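Local coordinates for putative transcriptional regulator MarR (Geobacillus stearothermophilus, PDB 2RDP), which probably binds DNA as a homodimer through a winged-helix domain and regulates transcription, as in other members of the MarR family, at residues G55-T58 / V59-S63; E112-E115 / K116-D120; S129-E132 / I133-F136. All coordinates share one frame; numbering follows the deposited sequence.

Contact 1: residues G55-T58 / V59-S63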
loop_
_atom_site.group_PDB
_atom_site.type_symbol
_atom_site.label_atom_id
_atom_site.label_comp_id
_atom_site.label_asym_id
_atom_site.label_seq_id
_atom_site.Cartn_x
_atom_site.Cartn_y
_atom_site.Cartn_z
ATOM N N GLY A 55 21.538 -4.310 -3.558
ATOM C CA GLY A 55 22.902 -3.756 -3.685
ATOM C C GLY A 55 22.918 -2.420 -4.422
ATOM O O GLY A 55 21.863 -1.809 -4.594
ATOM N N ASP A 56 24.086 -1.977 -4.886
ATOM C CA ASP A 56 24.212 -0.716 -5.640
ATOM C C ASP A 56 23.271 -0.668 -6.847
ATOM O O ASP A 56 23.183 -1.636 -7.587
ATOM C CB ASP A 56 25.644 -0.504 -6.115
ATOM C CG ASP A 56 26.661 -0.390 -4.969
ATOM O OD1 ASP A 56 27.877 -0.221 -5.287
ATOM O OD2 ASP A 56 26.256 -0.463 -3.771
ATOM N N LEU A 57 22.545 0.434 -7.019
ATOM C CA LEU A 57 21.598 0.610 -8.147
ATOM C C LEU A 57 21.857 1.929 -8.818
ATOM O O LEU A 57 22.178 2.894 -8.147
ATOM C CB LEU A 57 20.140 0.602 -7.671
ATOM C CG LEU A 57 19.552 -0.669 -7.034
ATOM C CD1 LEU A 57 18.142 -0.396 -6.615
ATOM C CD2 LEU A 57 19.604 -1.882 -7.982
ATOM N N THR A 58 21.737 1.987 -10.138
ATOM C CA THR A 58 21.749 3.276 -10.816
ATOM C C THR A 58 20.424 3.968 -10.521
ATOM O O THR A 58 19.496 3.343 -10.030
ATOM C CB THR A 58 21.959 3.132 -12.339
ATOM O OG1 THR A 58 20.818 2.503 -12.916
ATOM C CG2 THR A 58 23.209 2.290 -12.664
ATOM N N VAL A 59 20.326 5.256 -10.796
ATOM C CA VAL A 59 19.072 5.984 -10.603
ATOM C C VAL A 59 18.026 5.425 -11.572
ATOM O O VAL A 59 16.852 5.326 -11.244
ATOM C CB VAL A 59 19.255 7.530 -10.834
ATOM C CG1 VAL A 59 17.928 8.236 -10.851
ATOM C CG2 VAL A 59 20.149 8.165 -9.771
ATOM N N GLY A 60 18.445 5.069 -12.780
ATOM C CA GLY A 60 17.545 4.407 -13.692
ATOM C C GLY A 60 16.997 3.096 -13.136
ATOM O O GLY A 60 15.812 2.844 -13.228
ATOM N N GLU A 61 17.846 2.263 -12.548
ATOM C CA GLU A 61 17.395 1.000 -11.982
ATOM C C GLU A 61 16.493 1.223 -10.788
ATOM O O GLU A 61 15.471 0.546 -10.620
ATOM C CB GLU A 61 18.577 0.155 -11.549
ATOM C CG GLU A 61 19.524 -0.104 -12.667
ATOM C CD GLU A 61 20.657 -1.017 -12.269
ATOM O OE1 GLU A 61 20.846 -2.014 -12.997
ATOM O OE2 GLU A 61 21.355 -0.738 -11.260
ATOM N N LEU A 62 16.854 2.188 -9.966
ATOM C CA LEU A 62 16.095 2.474 -8.767
ATOM C C LEU A 62 14.720 2.989 -9.138
ATOM O O LEU A 62 13.710 2.566 -8.591
ATOM C CB LEU A 62 16.862 3.486 -7.870
ATOM C CG LEU A 62 16.232 3.862 -6.517
ATOM C CD1 LEU A 62 15.971 2.601 -5.677
ATOM C CD2 LEU A 62 17.127 4.798 -5.726
ATOM N N SER A 63 14.674 3.889 -10.101
ATOM C CA SER A 63 13.395 4.471 -10.484
ATOM C C SER A 63 12.465 3.432 -11.118
ATOM O O SER A 63 11.260 3.500 -10.924
ATOM C CB SER A 63 13.606 5.678 -11.417
ATOM O OG SER A 63 14.078 5.202 -12.640
HETATM O O HOH W 1 23.498 -1.741 -10.335
#
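Two first torsions set up the contact between Thr58 and Glu61: OG1 of Thr58 sits between its own backbone N and carbonyl carbon (chi1 67°), while CG of Glu61 lies beside its backbone N, with the chain extended beyond. The result is a capping box at the start of helix 59-66. Glu61 N donates to Thr58 OG1 at 3.0 Å, and Thr58 N returns a bond of 3.0 Å to Glu61 OE2, nearly straight at 165°. That carboxylate oxygen is met on its anti side, with the donor 21° out of the carboxylate plane. A water donates both to OE2 and to Asp56 O (2.8 Å), giving the oxygen a second partner. Between them these bonds satisfy two amides at the turn, before the helical ladder begins with Leu62 N donating to Thr58 O at 2.9 Å. On the apolar side Leu57 and Leu62 cross at about a right angle, CD1 of each touching the other at 3.8 Å. Leu57 also packs on Leu51 of helix 42-54 and pairs through its backbone with Ile100 of strand 98-102; Leu62 reaches Trp50 and Val77, so the capped turn joins three helices to the wing strand.

Contact 2: residues E112-E115 / K116-D120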
loop_
_atom_site.group_PDB
_atom_site.type_symbol
_atom_site.label_atom_id
_atom_site.label_comp_id
_atom_site.label_asym_id
_atom_site.label_seq_id
_atom_site.Cartn_x
_atom_site.Cartn_y
_atom_site.Cartn_z
ATOM N N GLU A 112 16.655 -1.110 11.273
ATOM C CA GLU A 112 15.907 -0.829 12.464
ATOM C C GLU A 112 14.419 -0.679 12.171
ATOM O O GLU A 112 13.594 -1.143 12.942
ATOM C CB GLU A 112 16.457 0.437 13.085
ATOM C CG GLU A 112 16.029 0.643 14.501
ATOM C CD GLU A 112 16.824 1.708 15.213
ATOM O OE1 GLU A 112 17.747 2.336 14.606
ATOM O OE2 GLU A 112 16.501 1.907 16.407
ATOM N N VAL A 113 14.069 -0.045 11.052
ATOM C CA VAL A 113 12.655 0.115 10.689
ATOM C C VAL A 113 12.048 -1.253 10.358
ATOM O O VAL A 113 10.974 -1.588 10.816
ATOM C CB VAL A 113 12.445 1.121 9.516
ATOM C CG1 VAL A 113 10.984 1.100 9.013
ATOM C CG2 VAL A 113 12.871 2.521 9.916
ATOM N N ILE A 114 12.763 -2.048 9.582
ATOM C CA ILE A 114 12.321 -3.386 9.241
ATOM C C ILE A 114 12.118 -4.301 10.458
ATOM O O ILE A 114 11.149 -5.045 10.519
ATOM C CB ILE A 114 13.232 -4.025 8.176
ATOM C CG1 ILE A 114 12.870 -3.435 6.798
ATOM C CG2 ILE A 114 13.066 -5.554 8.183
ATOM C CD1 ILE A 114 13.891 -3.746 5.726
ATOM N N GLU A 115 12.999 -4.199 11.434
ATOM C CA GLU A 115 12.897 -4.987 12.664
ATOM C C GLU A 115 11.646 -4.600 13.481
ATOM O O GLU A 115 10.942 -5.455 14.021
ATOM C CB GLU A 115 14.162 -4.818 13.474
ATOM C CG GLU A 115 14.079 -5.420 14.868
ATOM C CD GLU A 115 15.463 -5.588 15.494
ATOM O OE1 GLU A 115 16.451 -5.016 14.934
ATOM O OE2 GLU A 115 15.569 -6.297 16.532
ATOM N N LYS A 116 11.356 -3.307 13.513
ATOM C CA LYS A 116 10.164 -2.781 14.148
ATOM C C LYS A 116 8.894 -3.223 13.401
ATOM O O LYS A 116 7.887 -3.525 14.037
ATOM C CB LYS A 116 10.311 -1.251 14.254
ATOM C CG LYS A 116 9.136 -0.519 14.870
ATOM C CD LYS A 116 9.042 -0.627 16.400
ATOM C CE LYS A 116 7.561 -0.627 16.890
ATOM N NZ LYS A 116 6.845 -1.960 16.687
ATOM N N ARG A 117 8.968 -3.301 12.065
ATOM C CA ARG A 117 7.883 -3.808 11.191
ATOM C C ARG A 117 7.618 -5.290 11.441
ATOM O O ARG A 117 6.464 -5.746 11.467
ATOM C CB ARG A 117 8.201 -3.589 9.704
ATOM C CG ARG A 117 8.050 -2.132 9.223
ATOM C CD ARG A 117 8.389 -1.962 7.721
ATOM N NE ARG A 117 7.421 -2.702 6.910
ATOM C CZ ARG A 117 6.359 -2.176 6.306
ATOM N NH1 ARG A 117 6.099 -0.870 6.386
ATOM N NH2 ARG A 117 5.542 -2.971 5.632
ATOM N N GLN A 118 8.700 -6.029 11.648
ATOM C CA GLN A 118 8.642 -7.437 12.010
ATOM C C GLN A 118 8.029 -7.678 13.384
ATOM O O GLN A 118 7.202 -8.556 13.528
ATOM C CB GLN A 118 10.045 -8.043 11.977
ATOM C CG GLN A 118 10.555 -8.336 10.586
ATOM C CD GLN A 118 12.024 -8.621 10.614
ATOM O OE1 GLN A 118 12.637 -8.552 11.657
ATOM N NE2 GLN A 118 12.597 -8.911 9.478
ATOM N N ARG A 119 8.461 -6.920 14.394
ATOM C CA ARG A 119 7.858 -6.982 15.731
ATOM C C ARG A 119 6.375 -6.639 15.686
ATOM O O ARG A 119 5.582 -7.350 16.273
ATOM C CB ARG A 119 8.605 -6.085 16.722
ATOM C CG ARG A 119 9.796 -6.774 17.303
ATOM C CD ARG A 119 10.510 -5.967 18.378
ATOM N NE ARG A 119 11.537 -5.141 17.762
ATOM C CZ ARG A 119 11.575 -3.811 17.823
ATOM N NH1 ARG A 119 10.651 -3.140 18.524
ATOM N NH2 ARG A 119 12.547 -3.156 17.187
ATOM N N ASP A 120 6.007 -5.586 14.953
ATOM C CA ASP A 120 4.620 -5.158 14.798
ATOM C C ASP A 120 3.730 -6.263 14.209
ATOM O O ASP A 120 2.635 -6.534 14.718
ATOM C CB ASP A 120 4.565 -3.891 13.928
ATOM C CG ASP A 120 3.136 -3.308 13.788
ATOM O OD1 ASP A 120 2.510 -2.926 14.805
ATOM O OD2 ASP A 120 2.642 -3.197 12.645
#
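Gln118 lays its side chain along the preceding turn of the helix, its amide end over Ile114: NE2 comes to 3.6 Å from Ile114 CG2, the two side chains crossing at a slant. CG of Gln118, beside its own backbone N, passes 3.3 Å from Ile114 O, the same carbonyl that accepts the backbone bond from Gln118 N. One residue on, Arg119 folds back toward Glu115. A bend at chi3 (-90°) brings its guanidinium round so that NH2 lies 3.6 Å from Glu115 CG, which sits at the edge of the group and near its plane, while Lys116 CA lies 3.9 Å above one face, offset toward the rim. Charge plays a looser part: Glu115 OE2 and Arg119 NE are 4.4 Å apart, beyond a salt bridge, and the carboxylate and guanidinium planes are turned 71° from each other. Ile114-Gln118 and Glu115-Arg119 are i to i+4 contacts in the middle of helix 104-124, one of the helices that in MarR proteins lead from the winged-helix domain to the dimer interface. The ladder beneath is regular; Arg117 N bonds Val113 O at 2.9 Å, in the carbonyl plane. Arg117 turns its own end away, and its NE forms a salt bridge with Glu17 of the second subunit. Val113 is buried, packed against Leu35 of helix 10-35 and Phe45 of helix 42-54, and Ile114 packs on Arg21 of the second subunit.

Contact 3: residues S129-E132 / I133-F136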
loop_
_atom_site.group_PDB
_atom_site.type_symbol
_atom_site.label_atom_id
_atom_site.label_comp_id
_atom_site.label_asym_id
_atom_site.label_seq_id
_atom_site.Cartn_x
_atom_site.Cartn_y
_atom_site.Cartn_z
ATOM N N SER A 129 -2.593 -19.793 14.833
ATOM C CA SER A 129 -1.949 -21.033 15.258
ATOM C C SER A 129 -0.744 -21.368 14.361
ATOM O O SER A 129 -0.642 -20.857 13.264
ATOM C CB SER A 129 -2.967 -22.183 15.202
ATOM O OG SER A 129 -3.364 -22.481 13.869
ATOM N N ASP A 130 0.150 -22.243 14.813
ATOM C CA ASP A 130 1.238 -22.763 13.980
ATOM C C ASP A 130 0.765 -23.123 12.572
ATOM O O ASP A 130 1.391 -22.719 11.595
ATOM C CB ASP A 130 1.841 -24.023 14.603
ATOM C CG ASP A 130 2.625 -23.742 15.869
ATOM O OD1 ASP A 130 2.769 -22.557 16.248
ATOM O OD2 ASP A 130 3.116 -24.711 16.474
ATOM N N GLU A 131 -0.320 -23.897 12.474
ATOM C CA GLU A 131 -0.847 -24.315 11.176
ATOM C C GLU A 131 -1.363 -23.171 10.325
ATOM O O GLU A 131 -1.108 -23.163 9.130
ATOM C CB GLU A 131 -1.905 -25.427 11.289
ATOM C CG GLU A 131 -2.027 -26.349 9.996
ATOM C CD GLU A 131 -0.635 -26.690 9.291
ATOM O OE1 GLU A 131 0.070 -27.697 9.698
ATOM O OE2 GLU A 131 -0.269 -25.943 8.318
ATOM N N GLU A 132 -2.055 -22.199 10.917
ATOM C CA GLU A 132 -2.556 -21.066 10.129
ATOM C C GLU A 132 -1.433 -20.179 9.605
ATOM O O GLU A 132 -1.568 -19.580 8.538
ATOM C CB GLU A 132 -3.563 -20.210 10.904
ATOM C CG GLU A 132 -4.686 -21.016 11.488
ATOM C CD GLU A 132 -5.643 -20.196 12.319
ATOM O OE1 GLU A 132 -5.269 -19.623 13.362
ATOM O OE2 GLU A 132 -6.812 -20.147 11.922
ATOM N N ILE A 133 -0.332 -20.094 10.348
ATOM C CA ILE A 133 0.814 -19.281 9.910
ATOM C C ILE A 133 1.474 -19.886 8.671
ATOM O O ILE A 133 1.822 -19.199 7.731
ATOM C CB ILE A 133 1.821 -19.014 11.072
ATOM C CG1 ILE A 133 1.433 -17.703 11.757
ATOM C CG2 ILE A 133 3.294 -18.888 10.543
ATOM C CD1 ILE A 133 1.692 -17.722 13.269
ATOM N N VAL A 134 1.625 -21.191 8.695
ATOM C CA VAL A 134 2.272 -21.908 7.634
ATOM C C VAL A 134 1.433 -21.869 6.314
ATOM O O VAL A 134 1.974 -21.656 5.212
ATOM C CB VAL A 134 2.647 -23.322 8.186
ATOM C CG1 VAL A 134 2.636 -24.400 7.144
ATOM C CG2 VAL A 134 3.989 -23.254 8.862
ATOM N N VAL A 135 0.110 -22.048 6.446
ATOM C CA VAL A 135 -0.850 -21.930 5.335
ATOM C C VAL A 135 -0.878 -20.505 4.784
ATOM O O VAL A 135 -0.791 -20.275 3.556
ATOM C CB VAL A 135 -2.264 -22.398 5.785
ATOM C CG1 VAL A 135 -3.331 -21.974 4.817
ATOM C CG2 VAL A 135 -2.257 -23.932 5.981
ATOM N N PHE A 136 -1.002 -19.557 5.708
ATOM C CA PHE A 136 -0.986 -18.161 5.392
ATOM C C PHE A 136 0.259 -17.776 4.550
ATOM O O PHE A 136 0.136 -17.168 3.493
ATOM C CB PHE A 136 -1.077 -17.390 6.702
ATOM C CG PHE A 136 -1.108 -15.918 6.543
ATOM C CD1 PHE A 136 -2.185 -15.297 5.940
ATOM C CD2 PHE A 136 -0.028 -15.136 7.010
ATOM C CE1 PHE A 136 -2.231 -13.917 5.790
ATOM C CE2 PHE A 136 -0.042 -13.728 6.857
ATOM C CZ PHE A 136 -1.155 -13.131 6.253
#
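Glu131 and Val135 cross at about a right angle, the carboxylate of one reaching over the methyls of the next turn. Glu131 CG leaves anti to the backbone N (chi1 -154°), and a bend at chi2 turns the chain forward along the helix, bringing OE2 to 3.5 Å from Val134 CG1 and 3.7 Å from Val135 CG2. Against Val134 the approach is oblique. These are contacts of an oxygen with methyl groups, so they are van der Waals in character and add no polar bond.

Glu132 is turned the other way. Its CG lies beside the backbone N, a placement from which the extended chain runs back to the helix start and brings OE1 to the amide of Ser129. Ser129 N donates to that oxygen at 3.1 Å, an almost straight bond of 171° that uses the anti lone pair. In return Glu132 N donates to Ser129 OG at 3.2 Å. The reciprocal pair is a capping box, with Ser129 as the N-cap of helix 130-147. The ladder then starts with Ile133 N donating to Ser129 O at 3.0 Å, the donor nearly in line with the carbonyl. Ile133 CD1 lies beside that same oxygen, at 3.9 Å.

Outside the turn, the Phe136 ring meets Phe128 with planes about 60° apart. In the dimer Val135 packs on Val135 of the second subunit, and Ile133 on Thr12 of the second subunit. Glu132 OE1 also has a long, weak ion pair with Lys142 NZ of the second subunit.

Chemically, the box gives acceptors to two amides at the helix start. The positive end of the helix dipole there would be expected to favour the ionised forms of Glu132 and Asp130.

Contacts 1 and 3 share one chemistry, a capping box at a helix start, yet their centres lie 36 Å apart on opposite sides of the chain's centre. Contact 1 is partly buried within the winged-helix region, where leucines tie the capped turn to its neighbours and no second subunit intervenes. Contacts 2 and 3 are surface contacts on consecutive helices, 104-124 and 130-147, their centres 21 Å apart, and both touch the other subunit. They differ in kind: contact 2 lies within a helix and relies on long side chains folded over the preceding turn, whereas contact 3 gives the amides of a helix start side-chain acceptors.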